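Local structure of dihydropteroate synthase (Xanthomonas albilineans, 6Q62) at residues Asp160-Val163 with Ala164-Arg168; Ala180-Lys184 with Arg185-Ile189; Gln204-Ala207 with His208-Arg211. The protein probably catalyses the condensation of para-aminobenzoate with 6-hydroxymethyl-7,8-dihydropterin diphosphate, forming 7,8-dihydropteroate on the way to folate. All blocks are in the same frame, centred on the assembly; numbering follows the deposited sequence.

Contact 1. Residues Asp160-Val163 with Ala164-Arg168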
ATOM      1  N   ASP A 160      27.841   2.599 -13.531  1.00 29.66           N
ATOM      2  CA  ASP A 160      28.741   3.158 -12.526  1.00 29.72           C
ATOM      3  C   ASP A 160      27.875   3.886 -11.485  1.00 31.79           C
ATOM      4  O   ASP A 160      28.135   3.787 -10.285  1.00 31.95           O
ATOM      5  CB  ASP A 160      29.727   4.143 -13.167  1.00 31.92           C
ATOM      6  CG  ASP A 160      30.935   3.509 -13.828  1.00 43.31           C
ATOM      7  OD1 ASP A 160      31.264   2.349 -13.486  1.00 43.41           O
ATOM      8  OD2 ASP A 160      31.576   4.190 -14.670  1.00 46.58           O
ATOM      9  N   ASP A 161      26.802   4.561 -11.965  1.00 25.50           N
ATOM     10  CA  ASP A 161      25.856   5.339 -11.177  1.00 23.80           C
ATOM     11  C   ASP A 161      24.531   5.342 -11.952  1.00 24.95           C
ATOM     12  O   ASP A 161      24.313   6.211 -12.802  1.00 24.55           O
ATOM     13  CB  ASP A 161      26.409   6.772 -10.996  1.00 24.94           C
ATOM     14  CG  ASP A 161      25.680   7.689 -10.024  1.00 33.57           C
ATOM     15  OD1 ASP A 161      24.493   7.420  -9.716  1.00 33.41           O
ATOM     16  OD2 ASP A 161      26.279   8.703  -9.610  1.00 38.68           O
ATOM     17  N   VAL A 162      23.656   4.360 -11.673  1.00 20.21           N
ATOM     18  CA  VAL A 162      22.366   4.217 -12.374  1.00 18.72           C
ATOM     19  C   VAL A 162      21.506   5.503 -12.331  1.00 20.94           C
ATOM     20  O   VAL A 162      20.921   5.858 -13.344  1.00 21.51           O
ATOM     21  CB  VAL A 162      21.563   2.962 -11.920  1.00 22.96           C
ATOM     22  CG1 VAL A 162      20.952   3.134 -10.518  1.00 22.68           C
ATOM     23  CG2 VAL A 162      20.483   2.604 -12.943  1.00 22.94           C
ATOM     24  N   VAL A 163      21.450   6.207 -11.191  1.00 16.55           N
ATOM     25  CA  VAL A 163      20.633   7.425 -11.053  1.00 15.84           C
ATOM     26  C   VAL A 163      21.150   8.529 -11.967  1.00 19.32           C
ATOM     27  O   VAL A 163      20.359   9.199 -12.654  1.00 16.87           O
ATOM     28  CB  VAL A 163      20.557   7.894  -9.561  1.00 19.65           C
ATOM     29  CG1 VAL A 163      19.907   9.282  -9.428  1.00 19.64           C
ATOM     30  CG2 VAL A 163      19.806   6.878  -8.724  1.00 19.96           C
ATOM     31  N   ALA A 164      22.481   8.739 -11.950  1.00 15.14           N
ATOM     32  CA  ALA A 164      23.087   9.782 -12.767  1.00 15.16           C
ATOM     33  C   ALA A 164      22.969   9.439 -14.264  1.00 18.03           C
ATOM     34  O   ALA A 164      22.684  10.326 -15.062  1.00 18.49           O
ATOM     35  CB  ALA A 164      24.542   9.983 -12.384  1.00 15.85           C
ATOM     36  N   GLU A 165      23.144   8.165 -14.623  1.00 16.58           N
ATOM     37  CA  GLU A 165      23.056   7.689 -16.011  1.00 16.16           C
ATOM     38  C   GLU A 165      21.637   7.825 -16.571  1.00 18.05           C
ATOM     39  O   GLU A 165      21.463   8.324 -17.688  1.00 16.55           O
ATOM     40  CB  GLU A 165      23.604   6.268 -16.136  1.00 17.65           C
ATOM     41  CG  GLU A 165      25.124   6.270 -16.113  1.00 34.47           C
ATOM     42  CD  GLU A 165      25.813   4.928 -15.978  1.00 55.17           C
ATOM     43  OE1 GLU A 165      25.582   4.043 -16.834  1.00 55.79           O
ATOM     44  OE2 GLU A 165      26.616   4.772 -15.030  1.00 46.76           O
ATOM     45  N   VAL A 166      20.621   7.402 -15.787  1.00 15.29           N
ATOM     46  CA  VAL A 166      19.219   7.562 -16.194  1.00 12.86           C
ATOM     47  C   VAL A 166      18.871   9.041 -16.329  1.00 15.84           C
ATOM     48  O   VAL A 166      18.292   9.419 -17.341  1.00 16.08           O
ATOM     49  CB  VAL A 166      18.227   6.799 -15.273  1.00 14.74           C
ATOM     50  CG1 VAL A 166      16.779   7.210 -15.551  1.00 14.67           C
ATOM     51  CG2 VAL A 166      18.376   5.291 -15.425  1.00 14.11           C
ATOM     52  N   HIS A 167      19.280   9.889 -15.354  1.00 14.37           N
ATOM     53  CA  HIS A 167      19.043  11.342 -15.406  1.00 14.45           C
ATOM     54  C   HIS A 167      19.658  11.930 -16.686  1.00 15.53           C
ATOM     55  O   HIS A 167      19.000  12.679 -17.386  1.00 13.46           O
ATOM     56  CB  HIS A 167      19.669  12.028 -14.159  1.00 16.89           C
ATOM     57  CG  HIS A 167      19.430  13.504 -14.042  1.00 21.82           C
ATOM     58  ND1 HIS A 167      20.230  14.418 -14.702  1.00 24.30           N
ATOM     59  CD2 HIS A 167      18.562  14.179 -13.256  1.00 24.77           C
ATOM     60  CE1 HIS A 167      19.795  15.614 -14.341  1.00 24.08           C
ATOM     61  NE2 HIS A 167      18.797  15.523 -13.468  1.00 25.11           N
ATOM     62  N   ARG A 168      20.919  11.581 -16.973  1.00 13.12           N
ATOM     63  CA  ARG A 168      21.656  12.093 -18.133  1.00 12.81           C
ATOM     64  C   ARG A 168      20.930  11.701 -19.424  1.00 13.27           C
ATOM     65  O   ARG A 168      20.722  12.559 -20.275  1.00 13.46           O
ATOM     66  CB  ARG A 168      23.095  11.528 -18.125  1.00 17.44           C
ATOM     67  CG  ARG A 168      23.981  12.050 -19.265  1.00 33.67           C
ATOM     68  CD  ARG A 168      25.423  11.600 -19.086  1.00 52.38           C
ATOM     69  NE  ARG A 168      25.654  10.232 -19.562  1.00 73.71           N
ATOM     70  CZ  ARG A 168      26.337   9.300 -18.899  1.00 92.92           C
ATOM     71  NH1 ARG A 168      26.848   9.565 -17.702  1.00 82.03           N
ATOM     72  NH2 ARG A 168      26.495   8.089 -19.419  1.00 81.61           N
TER
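The Glu165 carboxylate reaches back along the chain to the backbone of Asp160 and Asp161, while the Asp161 carboxylate reaches forward to Ala164. With CG beside its own backbone N (chi1 -77°) and the chain extended beyond it, Glu165 runs past the carbonyl of Asp161, whose O lies 3.4 Å from Glu165 CG. Its OE2 then takes a nearly straight bond from Asp161 N at 3.1 Å, on the anti side and tilted 33° from the carboxylate plane. Asp160 N also approaches Glu165 OE2, at 2.9 Å, but the bond is bent and weak. The Asp161 carboxylate is turned quite differently: it presents a face to Ala164, whose N reaches OD1 at 3.3 Å from 71° out of the plane, and whose CB sits 3.5 Å from CG. On the buried side of the helix, Val162 CG2 meets Val166 CG2 at 4.2 Å, Val162 resting on Asp201, Gln204 and Leu205 of helix 199-207. Asp160 OD2 stays 5.0 Å from Glu165 OE2; the backbone N-H groups donated to OE2 would probably help to stabilise its negative charge. Asp161 is thus the N-cap of helix 162-179, and the pair of bonds resembles a capping box, except that the returning carboxylate comes from Glu165, one residue later than in the classical form.

Contact 2. Residues Ala180-Lys184 with Arg185-Ile189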
ATOM      1  N   ALA A 180      13.423  18.789 -32.010  1.00 12.49           N
ATOM      2  CA  ALA A 180      12.598  18.271 -33.100  1.00 12.46           C
ATOM      3  C   ALA A 180      11.280  19.056 -33.225  1.00 16.93           C
ATOM      4  O   ALA A 180      10.489  18.790 -34.119  1.00 17.45           O
ATOM      5  CB  ALA A 180      12.301  16.788 -32.890  1.00 13.09           C
ATOM      6  N   GLY A 181      11.042  19.993 -32.306  1.00 13.37           N
ATOM      7  CA  GLY A 181       9.820  20.785 -32.358  1.00 14.03           C
ATOM      8  C   GLY A 181       8.688  20.264 -31.498  1.00 18.47           C
ATOM      9  O   GLY A 181       7.537  20.686 -31.660  1.00 20.25           O
ATOM     10  N   ILE A 182       8.998  19.343 -30.566  1.00 11.36           N
ATOM     11  CA  ILE A 182       7.945  18.846 -29.680  1.00 11.20           C
ATOM     12  C   ILE A 182       7.925  19.823 -28.493  1.00 15.65           C
ATOM     13  O   ILE A 182       8.973  20.087 -27.909  1.00 17.10           O
ATOM     14  CB  ILE A 182       8.175  17.368 -29.243  1.00 13.67           C
ATOM     15  CG1 ILE A 182       8.187  16.427 -30.473  1.00 14.35           C
ATOM     16  CG2 ILE A 182       7.095  16.918 -28.199  1.00 12.51           C
ATOM     17  CD1 ILE A 182       8.967  15.139 -30.254  1.00 15.34           C
ATOM     18  N   ASP A 183       6.742  20.379 -28.177  1.00 12.59           N
ATOM     19  CA  ASP A 183       6.598  21.326 -27.065  1.00 14.43           C
ATOM     20  C   ASP A 183       6.986  20.646 -25.747  1.00 17.87           C
ATOM     21  O   ASP A 183       6.540  19.524 -25.499  1.00 14.81           O
ATOM     22  CB  ASP A 183       5.159  21.861 -26.997  1.00 17.33           C
ATOM     23  CG  ASP A 183       5.007  23.107 -26.146  1.00 34.10           C
ATOM     24  OD1 ASP A 183       5.339  23.051 -24.945  1.00 33.25           O
ATOM     25  OD2 ASP A 183       4.552  24.137 -26.682  1.00 46.30           O
ATOM     26  N   LYS A 184       7.836  21.308 -24.912  1.00 16.08           N
ATOM     27  CA  LYS A 184       8.264  20.759 -23.619  1.00 15.39           C
ATOM     28  C   LYS A 184       7.065  20.420 -22.725  1.00 16.90           C
ATOM     29  O   LYS A 184       7.158  19.470 -21.962  1.00 17.70           O
ATOM     30  CB  LYS A 184       9.234  21.705 -22.887  1.00 17.56           C
ATOM     31  CG  LYS A 184      10.069  20.987 -21.809  1.00 26.16           C
ATOM     32  CD  LYS A 184      10.795  21.919 -20.869  1.00 35.06           C
ATOM     33  CE  LYS A 184      11.618  21.149 -19.858  1.00 46.11           C
ATOM     34  NZ  LYS A 184      12.240  22.047 -18.861  1.00 56.48           N
ATOM     35  N   ARG A 185       5.918  21.133 -22.884  1.00 13.87           N
ATOM     36  CA  ARG A 185       4.716  20.915 -22.080  1.00 13.91           C
ATOM     37  C   ARG A 185       4.031  19.583 -22.388  1.00 15.74           C
ATOM     38  O   ARG A 185       3.130  19.171 -21.648  1.00 16.98           O
ATOM     39  CB  ARG A 185       3.701  22.066 -22.268  1.00 16.93           C
ATOM     40  CG  ARG A 185       4.187  23.395 -21.672  1.00 28.37           C
ATOM     41  CD  ARG A 185       3.344  24.563 -22.142  1.00 36.43           C
ATOM     42  NE  ARG A 185       3.696  24.997 -23.495  1.00 42.86           N
ATOM     43  CZ  ARG A 185       3.163  26.053 -24.106  1.00 60.98           C
ATOM     44  NH1 ARG A 185       2.250  26.798 -23.490  1.00 45.99           N
ATOM     45  NH2 ARG A 185       3.541  26.375 -25.336  1.00 45.96           N
ATOM     46  N   ARG A 186       4.410  18.954 -23.510  1.00 12.35           N
ATOM     47  CA  ARG A 186       3.816  17.685 -23.911  1.00 11.22           C
ATOM     48  C   ARG A 186       4.711  16.502 -23.484  1.00 15.14           C
ATOM     49  O   ARG A 186       4.385  15.362 -23.790  1.00 16.33           O
ATOM     50  CB  ARG A 186       3.596  17.690 -25.446  1.00 11.73           C
ATOM     51  CG  ARG A 186       2.352  18.519 -25.851  1.00 14.57           C
ATOM     52  CD  ARG A 186       2.089  18.515 -27.340  1.00 19.34           C
ATOM     53  NE  ARG A 186       0.938  19.364 -27.648  1.00 30.34           N
ATOM     54  CZ  ARG A 186       0.995  20.465 -28.384  1.00 42.37           C
ATOM     55  NH1 ARG A 186       2.140  20.844 -28.933  1.00 31.68           N
ATOM     56  NH2 ARG A 186      -0.104  21.169 -28.617  1.00 31.83           N
ATOM     57  N   LEU A 187       5.831  16.755 -22.822  1.00  9.36           N
ATOM     58  CA  LEU A 187       6.752  15.677 -22.456  1.00  9.61           C
ATOM     59  C   LEU A 187       6.499  15.121 -21.076  1.00 14.23           C
ATOM     60  O   LEU A 187       6.180  15.878 -20.154  1.00 12.80           O
ATOM     61  CB  LEU A 187       8.211  16.161 -22.513  1.00  9.50           C
ATOM     62  CG  LEU A 187       8.715  16.720 -23.847  1.00 12.76           C
ATOM     63  CD1 LEU A 187      10.165  17.159 -23.733  1.00 12.19           C
ATOM     64  CD2 LEU A 187       8.573  15.708 -24.978  1.00 13.07           C
ATOM     65  N   LEU A 188       6.745  13.800 -20.909  1.00 10.78           N
ATOM     66  CA  LEU A 188       6.736  13.101 -19.630  1.00  9.38           C
ATOM     67  C   LEU A 188       7.995  12.263 -19.680  1.00 10.11           C
ATOM     68  O   LEU A 188       8.446  11.915 -20.783  1.00  9.41           O
ATOM     69  CB  LEU A 188       5.524  12.165 -19.465  1.00 10.00           C
ATOM     70  CG  LEU A 188       4.140  12.846 -19.428  1.00 13.77           C
ATOM     71  CD1 LEU A 188       3.510  12.859 -20.792  1.00 15.52           C
ATOM     72  CD2 LEU A 188       3.223  12.101 -18.480  1.00 14.73           C
ATOM     73  N   ILE A 189       8.579  11.959 -18.509  1.00  7.49           N
ATOM     74  CA  ILE A 189       9.774  11.101 -18.482  1.00  7.43           C
ATOM     75  C   ILE A 189       9.526   9.918 -17.567  1.00 12.34           C
ATOM     76  O   ILE A 189       8.648   9.971 -16.709  1.00 12.42           O
ATOM     77  CB  ILE A 189      11.069  11.855 -18.139  1.00 11.08           C
ATOM     78  CG1 ILE A 189      10.975  12.532 -16.724  1.00 10.49           C
ATOM     79  CG2 ILE A 189      11.425  12.823 -19.278  1.00 10.95           C
ATOM     80  CD1 ILE A 189      12.276  13.220 -16.257  1.00 14.36           C
TER
HETATM   81  O   HOH W   1       4.403  18.963 -29.714  1.00 18.55           O
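Asp183 OD1 is gripped by two nitrogens of Arg185, the backbone N and the side-chain NE, each at 2.9 Å. The backbone N uses the anti lone pair of OD1 and closes an Asx turn; NE comes from the syn side, with OD1 close to the guanidinium plane. Arg185 NH2 completes the salt bridge by reaching the syn lone pair of Asp183 OD2 at 2.8 Å. The bridge is therefore side-on, one nitrogen to each oxygen, although the carboxylate and guanidinium planes are twisted 42° apart. A bend at chi3 (-79°) turns the Arg185 chain back for this grip. The turn belongs to the link between helix 162-179, which ends in a Schellman motif at Gly181, and strand 187-190 of the TIM barrel, where the backbone of Leu188 hydrogen-bonds to Val141 and Leu143 of strand 141-144. Arg186 N donates to Asp183 O at 3.0 Å, and a water accepts from both Asp183 N and Arg186 NH1, tying the second arginine to the turn. On the buried side Ile182 and Leu187 cross at about a right angle, CG2 of Ile182 lying 3.7 Å from CD2 of Leu187; Val134 and Ala135 pack against Ile182, and Ile174 and Ala177 against Leu187.

Contact 3. Residues Gln204-Ala207 with His208-Arg211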
ATOM      1  N   GLN A 204      17.346   1.916  -6.023  1.00 16.34           N
ATOM      2  CA  GLN A 204      18.101   3.175  -6.066  1.00 16.11           C
ATOM      3  C   GLN A 204      17.321   4.251  -6.813  1.00 16.44           C
ATOM      4  O   GLN A 204      17.218   5.381  -6.336  1.00 16.55           O
ATOM      5  CB  GLN A 204      19.465   2.986  -6.746  1.00 18.59           C
ATOM      6  CG  GLN A 204      20.525   2.271  -5.899  1.00 33.54           C
ATOM      7  CD  GLN A 204      21.021   3.086  -4.725  1.00 46.32           C
ATOM      8  OE1 GLN A 204      21.204   4.310  -4.798  1.00 36.39           O
ATOM      9  NE2 GLN A 204      21.255   2.409  -3.618  1.00 45.18           N
ATOM     10  N   LEU A 205      16.777   3.912  -7.988  1.00 12.91           N
ATOM     11  CA  LEU A 205      16.025   4.880  -8.790  1.00 11.96           C
ATOM     12  C   LEU A 205      14.768   5.348  -8.110  1.00 14.77           C
ATOM     13  O   LEU A 205      14.391   6.514  -8.271  1.00 16.41           O
ATOM     14  CB  LEU A 205      15.673   4.296 -10.169  1.00 12.16           C
ATOM     15  CG  LEU A 205      16.840   4.187 -11.163  1.00 16.30           C
ATOM     16  CD1 LEU A 205      16.495   3.223 -12.258  1.00 17.91           C
ATOM     17  CD2 LEU A 205      17.205   5.565 -11.747  1.00 18.42           C
ATOM     18  N   LEU A 206      14.094   4.440  -7.372  1.00 12.55           N
ATOM     19  CA  LEU A 206      12.875   4.792  -6.640  1.00 12.29           C
ATOM     20  C   LEU A 206      13.221   5.667  -5.439  1.00 15.67           C
ATOM     21  O   LEU A 206      12.594   6.700  -5.235  1.00 14.15           O
ATOM     22  CB  LEU A 206      12.128   3.528  -6.180  1.00 12.28           C
ATOM     23  CG  LEU A 206      10.813   3.705  -5.396  1.00 14.97           C
ATOM     24  CD1 LEU A 206       9.858   4.640  -6.115  1.00 15.76           C
ATOM     25  CD2 LEU A 206      10.132   2.334  -5.208  1.00 13.72           C
ATOM     26  N   ALA A 207      14.269   5.300  -4.700  1.00 11.68           N
ATOM     27  CA  ALA A 207      14.679   6.091  -3.539  1.00 12.77           C
ATOM     28  C   ALA A 207      15.105   7.508  -3.969  1.00 18.02           C
ATOM     29  O   ALA A 207      14.773   8.468  -3.282  1.00 19.98           O
ATOM     30  CB  ALA A 207      15.822   5.391  -2.813  1.00 13.26           C
ATOM     31  N   HIS A 208      15.782   7.630  -5.125  1.00 16.04           N
ATOM     32  CA  HIS A 208      16.272   8.909  -5.659  1.00 17.24           C
ATOM     33  C   HIS A 208      15.368   9.538  -6.714  1.00 19.23           C
ATOM     34  O   HIS A 208      15.786  10.462  -7.410  1.00 17.19           O
ATOM     35  CB  HIS A 208      17.698   8.760  -6.189  1.00 19.00           C
ATOM     36  CG  HIS A 208      18.696   8.439  -5.132  1.00 23.46           C
ATOM     37  ND1 HIS A 208      19.174   7.170  -4.974  1.00 26.25           N
ATOM     38  CD2 HIS A 208      19.277   9.244  -4.215  1.00 26.47           C
ATOM     39  CE1 HIS A 208      20.065   7.236  -4.001  1.00 26.05           C
ATOM     40  NE2 HIS A 208      20.134   8.456  -3.492  1.00 26.73           N
ATOM     41  N   LEU A 209      14.103   9.083  -6.796  1.00 15.87           N
ATOM     42  CA  LEU A 209      13.132   9.635  -7.742  1.00 15.28           C
ATOM     43  C   LEU A 209      12.974  11.170  -7.652  1.00 18.25           C
ATOM     44  O   LEU A 209      12.806  11.800  -8.701  1.00 16.83           O
ATOM     45  CB  LEU A 209      11.779   8.924  -7.611  1.00 15.73           C
ATOM     46  CG  LEU A 209      10.887   8.939  -8.860  1.00 21.09           C
ATOM     47  CD1 LEU A 209      11.540   8.183 -10.026  1.00 20.31           C
ATOM     48  CD2 LEU A 209       9.545   8.311  -8.563  1.00 23.41           C
ATOM     49  N   PRO A 210      13.042  11.830  -6.465  1.00 17.16           N
ATOM     50  CA  PRO A 210      12.899  13.296  -6.454  1.00 18.23           C
ATOM     51  C   PRO A 210      13.907  14.020  -7.347  1.00 21.84           C
ATOM     52  O   PRO A 210      13.569  15.067  -7.886  1.00 23.36           O
ATOM     53  CB  PRO A 210      13.091  13.647  -4.976  1.00 19.72           C
ATOM     54  CG  PRO A 210      12.644  12.424  -4.249  1.00 23.55           C
ATOM     55  CD  PRO A 210      13.181  11.313  -5.084  1.00 18.70           C
ATOM     56  N   ARG A 211      15.117  13.445  -7.550  1.00 18.76           N
ATOM     57  CA  ARG A 211      16.170  14.017  -8.395  1.00 19.46           C
ATOM     58  C   ARG A 211      15.730  14.107  -9.864  1.00 24.12           C
ATOM     59  O   ARG A 211      16.116  15.051 -10.570  1.00 24.90           O
ATOM     60  CB  ARG A 211      17.468  13.194  -8.281  1.00 20.92           C
TER
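His208 lies alongside Gln204, both side chains pointing the same way, and this is the close-packed part of the contact. The backbone carbonyl of Gln204 is shared: its O accepts from His208 N at 2.9 Å and from His208 ND1 at 3.0 Å, the two donors arriving from opposite faces of the carbonyl plane. A chi1 of -65° sets CG opposite the carbonyl carbon and turns the ND1 edge of the ring back to Gln204 O, a bond that helps to fix the ring's rotation. Gln204 bends at chi2 (-69°), bringing OE1 to 3.2 Å from His208 CE1, with amide and ring planes 32° apart. The buried Leu206 and Leu209 touch lightly, CD1 to CD2 at 4.4 Å, and Ala252 of helix 242-254 packs on both. The solvent side belongs to exposed Pro210, its CD 3.7 Å from Ala207 O, and to Arg211, whose side chain is modelled no further than CB. Helix 199-207 ends here, since His208 is the first residue to leave helical angles, and a short, weakly bonded helical turn (209-212) follows. Val162 and Val163 of helix 162-179 flank Gln204 and His208 respectively, and Val281 of the second subunit packs on Gln204, Ala207 and His208.

Contacts 1 and 3 are neighbours, with centres 11 Å apart: the start of helix 162-179 lies against the end of helix 199-207, where Val163 CG2 meets His208 CB at 3.8 Å and Val166 CG2 meets Leu205 CD2 at 3.9 Å. Contact 2 stands apart, its centre 21 Å from contact 1 and 22 Å from contact 3, at the far end of helix 162-179. Contacts 1 and 2 thus mark the two ends of the helix that leads into barrel strand 187-190. None touches the 6-chloroguanine: the side chains of Leu205, Val166 and Leu187 are about 10, 11 and 13 Å from it, and Asp190, on the same strand as Leu187, lines its pocket.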